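Local coordinates for hypothetical protein (Staphylococcus aureus subsp. aureus, PDB 2IL5) that is of unknown function but belongs to the family of Activator of Hsp90 ATPase homolog 1-like proteins, in the Bet v 1-like clan, at residues A[22-26]-A[27-31]. Numbering follows the deposited sequence.
Sequences YKFSP and ELVYE
Ser25 caps helix 26-32 as its N-cap residue. Its OG accepts a hydrogen bond from Leu28 N at 3.2 Å, with an N-H...O angle of 146°. This is the turn from the first strand, 12-22, into the first short helix of a Bet v 1-like fold. A chi1 of 74° turns OG of Ser25 back over the first helical turn. There it also lies against CG of Leu28 and CB of Glu27.

Val29 is a bump on the helix. Its CG2 branch, trans to the carbonyl carbon, reaches back to the preceding loop. The hollow it enters is lined by CB of Phe24, 3.9 Å from Val29 CG2, and by the Tyr22 ring, whose CD1 is 4.1 Å from the same methyl. The Tyr22 and Val29 side chains cross at about a right angle. Leu28 CB also touches Phe24 CB, at 4.2 Å. The Phe24 ring extends past the contact to meet Tyr162 of helix 136-166, while Val29 also touches Thr118 and Met120 of strand 118-128. Val29 thus joins the helix both to the preceding loop and to the sheet.

Backbone bonds close the first helical turn. Ser25 O takes a nearly straight bond from Val29 N (3.1 Å, 166°) and a weak one from Leu28 N. Pro26 O accepts from Tyr30 N at 2.7 Å.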
ATOM      1  N   TYR A  22       6.038 -15.835  -1.012  1.00 49.33           N
ATOM      2  CA  TYR A  22       5.006 -16.548  -0.272  1.00 49.12           C
ATOM      3  C   TYR A  22       4.799 -17.900  -0.892  1.00 49.22           C
ATOM      4  O   TYR A  22       5.083 -18.083  -2.076  1.00 49.48           O
ATOM      5  CB  TYR A  22       3.685 -15.782  -0.305  1.00 48.85           C
ATOM      6  CG  TYR A  22       3.781 -14.408   0.273  1.00 50.19           C
ATOM      7  CD1 TYR A  22       3.561 -13.267  -0.522  1.00 49.96           C
ATOM      8  CD2 TYR A  22       4.135 -14.231   1.618  1.00 49.87           C
ATOM      9  CE1 TYR A  22       3.669 -11.989   0.029  1.00 49.71           C
ATOM     10  CE2 TYR A  22       4.242 -12.980   2.168  1.00 50.20           C
ATOM     11  CZ  TYR A  22       4.008 -11.853   1.369  1.00 50.26           C
ATOM     12  OH  TYR A  22       4.114 -10.616   1.957  1.00 49.61           O
ATOM     13  N   LYS A  23       4.286 -18.824  -0.085  1.00 49.10           N
ATOM     14  CA  LYS A  23       3.840 -20.131  -0.542  1.00 49.86           C
ATOM     15  C   LYS A  23       2.474 -20.070  -1.252  1.00 49.72           C
ATOM     16  O   LYS A  23       2.121 -20.965  -2.015  1.00 49.90           O
ATOM     17  CB  LYS A  23       3.744 -21.096   0.652  1.00 50.00           C
ATOM     18  CG  LYS A  23       2.685 -20.650   1.670  1.00 50.80           C
ATOM     19  CD  LYS A  23       2.578 -21.560   2.858  1.00 53.47           C
ATOM     20  CE  LYS A  23       1.707 -20.908   3.911  1.00 54.66           C
ATOM     21  NZ  LYS A  23       2.059 -21.373   5.284  1.00 57.31           N
ATOM     22  N   PHE A  24       1.693 -19.037  -0.961  1.00 49.67           N
ATOM     23  CA  PHE A  24       0.377 -18.853  -1.585  1.00 49.59           C
ATOM     24  C   PHE A  24       0.461 -18.681  -3.093  1.00 48.55           C
ATOM     25  O   PHE A  24       1.446 -18.152  -3.571  1.00 47.82           O
ATOM     26  CB  PHE A  24      -0.277 -17.602  -1.018  1.00 50.32           C
ATOM     27  CG  PHE A  24      -0.333 -17.578   0.458  1.00 51.92           C
ATOM     28  CD1 PHE A  24      -1.002 -18.580   1.154  1.00 54.98           C
ATOM     29  CD2 PHE A  24       0.277 -16.554   1.165  1.00 53.33           C
ATOM     30  CE1 PHE A  24      -1.052 -18.556   2.559  1.00 56.14           C
ATOM     31  CE2 PHE A  24       0.227 -16.521   2.555  1.00 53.48           C
ATOM     32  CZ  PHE A  24      -0.439 -17.513   3.248  1.00 54.23           C
ATOM     33  N   SER A  25      -0.578 -19.121  -3.816  1.00 47.55           N
ATOM     34  CA  SER A  25      -0.733 -18.861  -5.261  1.00 46.87           C
ATOM     35  C   SER A  25      -0.860 -17.341  -5.593  1.00 46.22           C
ATOM     36  O   SER A  25      -1.364 -16.566  -4.758  1.00 46.14           O
ATOM     37  CB  SER A  25      -1.938 -19.628  -5.820  1.00 46.68           C
ATOM     38  OG  SER A  25      -3.155 -19.024  -5.415  1.00 46.80           O
ATOM     39  N   PRO A  26      -0.380 -16.910  -6.790  1.00 45.17           N
ATOM     40  CA  PRO A  26      -0.509 -15.492  -7.201  1.00 44.87           C
ATOM     41  C   PRO A  26      -1.932 -15.003  -7.079  1.00 44.24           C
ATOM     42  O   PRO A  26      -2.168 -13.904  -6.613  1.00 44.34           O
ATOM     43  CB  PRO A  26      -0.072 -15.510  -8.673  1.00 44.53           C
ATOM     44  CG  PRO A  26       0.934 -16.583  -8.716  1.00 44.92           C
ATOM     45  CD  PRO A  26       0.374 -17.681  -7.792  1.00 44.57           C
ATOM     46  N   GLU A  27      -2.861 -15.834  -7.512  1.00 44.02           N
ATOM     47  CA  GLU A  27      -4.278 -15.619  -7.301  1.00 43.99           C
ATOM     48  C   GLU A  27      -4.711 -15.294  -5.867  1.00 43.53           C
ATOM     49  O   GLU A  27      -5.600 -14.466  -5.673  1.00 43.83           O
ATOM     50  CB  GLU A  27      -5.047 -16.853  -7.750  1.00 43.40           C
ATOM     51  CG  GLU A  27      -6.367 -17.018  -7.015  1.00 44.59           C
ATOM     52  CD  GLU A  27      -7.293 -17.991  -7.666  1.00 47.90           C
ATOM     53  OE1 GLU A  27      -6.883 -19.153  -7.892  1.00 48.62           O
ATOM     54  OE2 GLU A  27      -8.444 -17.593  -7.926  1.00 49.81           O
ATOM     55  N   LEU A  28      -4.152 -16.003  -4.883  1.00 43.40           N
ATOM     56  CA  LEU A  28      -4.482 -15.742  -3.464  1.00 42.89           C
ATOM     57  C   LEU A  28      -3.896 -14.418  -2.974  1.00 42.98           C
ATOM     58  O   LEU A  28      -4.569 -13.677  -2.265  1.00 42.93           O
ATOM     59  CB  LEU A  28      -4.085 -16.898  -2.544  1.00 42.23           C
ATOM     60  CG  LEU A  28      -5.010 -18.134  -2.565  1.00 41.68           C
ATOM     61  CD1 LEU A  28      -4.467 -19.159  -1.614  1.00 40.13           C
ATOM     62  CD2 LEU A  28      -6.493 -17.836  -2.237  1.00 40.52           C
ATOM     63  N   VAL A  29      -2.656 -14.124  -3.366  1.00 42.71           N
ATOM     64  CA  VAL A  29      -2.049 -12.830  -3.061  1.00 42.55           C
ATOM     65  C   VAL A  29      -2.717 -11.660  -3.799  1.00 42.67           C
ATOM     66  O   VAL A  29      -2.948 -10.604  -3.202  1.00 43.63           O
ATOM     67  CB  VAL A  29      -0.524 -12.832  -3.290  1.00 42.62           C
ATOM     68  CG1 VAL A  29       0.071 -11.499  -2.823  1.00 40.74           C
ATOM     69  CG2 VAL A  29       0.100 -13.994  -2.501  1.00 41.35           C
ATOM     70  N   TYR A  30      -3.041 -11.853  -5.077  1.00 42.50           N
ATOM     71  CA  TYR A  30      -3.685 -10.816  -5.891  1.00 42.17           C
ATOM     72  C   TYR A  30      -5.040 -10.478  -5.307  1.00 42.66           C
ATOM     73  O   TYR A  30      -5.399  -9.323  -5.216  1.00 43.62           O
ATOM     74  CB  TYR A  30      -3.802 -11.261  -7.356  1.00 40.92           C
ATOM     75  CG  TYR A  30      -4.504 -10.273  -8.284  1.00 41.21           C
ATOM     76  CD1 TYR A  30      -5.880 -10.407  -8.587  1.00 42.51           C
ATOM     77  CD2 TYR A  30      -3.791  -9.220  -8.892  1.00 38.12           C
ATOM     78  CE1 TYR A  30      -6.531  -9.503  -9.428  1.00 41.71           C
ATOM     79  CE2 TYR A  30      -4.426  -8.308  -9.730  1.00 37.45           C
ATOM     80  CZ  TYR A  30      -5.788  -8.445 -10.004  1.00 42.28           C
ATOM     81  OH  TYR A  30      -6.399  -7.539 -10.872  1.00 40.98           O
ATOM     82  N   GLU A  31      -5.796 -11.498  -4.927  1.00 43.43           N
ATOM     83  CA  GLU A  31      -7.077 -11.320  -4.258  1.00 44.29           C
ATOM     84  C   GLU A  31      -7.006 -10.402  -3.017  1.00 44.29           C
ATOM     85  O   GLU A  31      -7.910  -9.573  -2.803  1.00 44.93           O
ATOM     86  CB  GLU A  31      -7.652 -12.685  -3.872  1.00 44.25           C
ATOM     87  CG  GLU A  31      -9.125 -12.660  -3.427  1.00 46.58           C
ATOM     88  CD  GLU A  31      -9.723 -14.071  -3.141  1.00 48.80           C
ATOM     89  OE1 GLU A  31      -9.188 -14.837  -2.306  1.00 48.44           O
ATOM     90  OE2 GLU A  31     -10.758 -14.397  -3.750  1.00 50.55           O
TER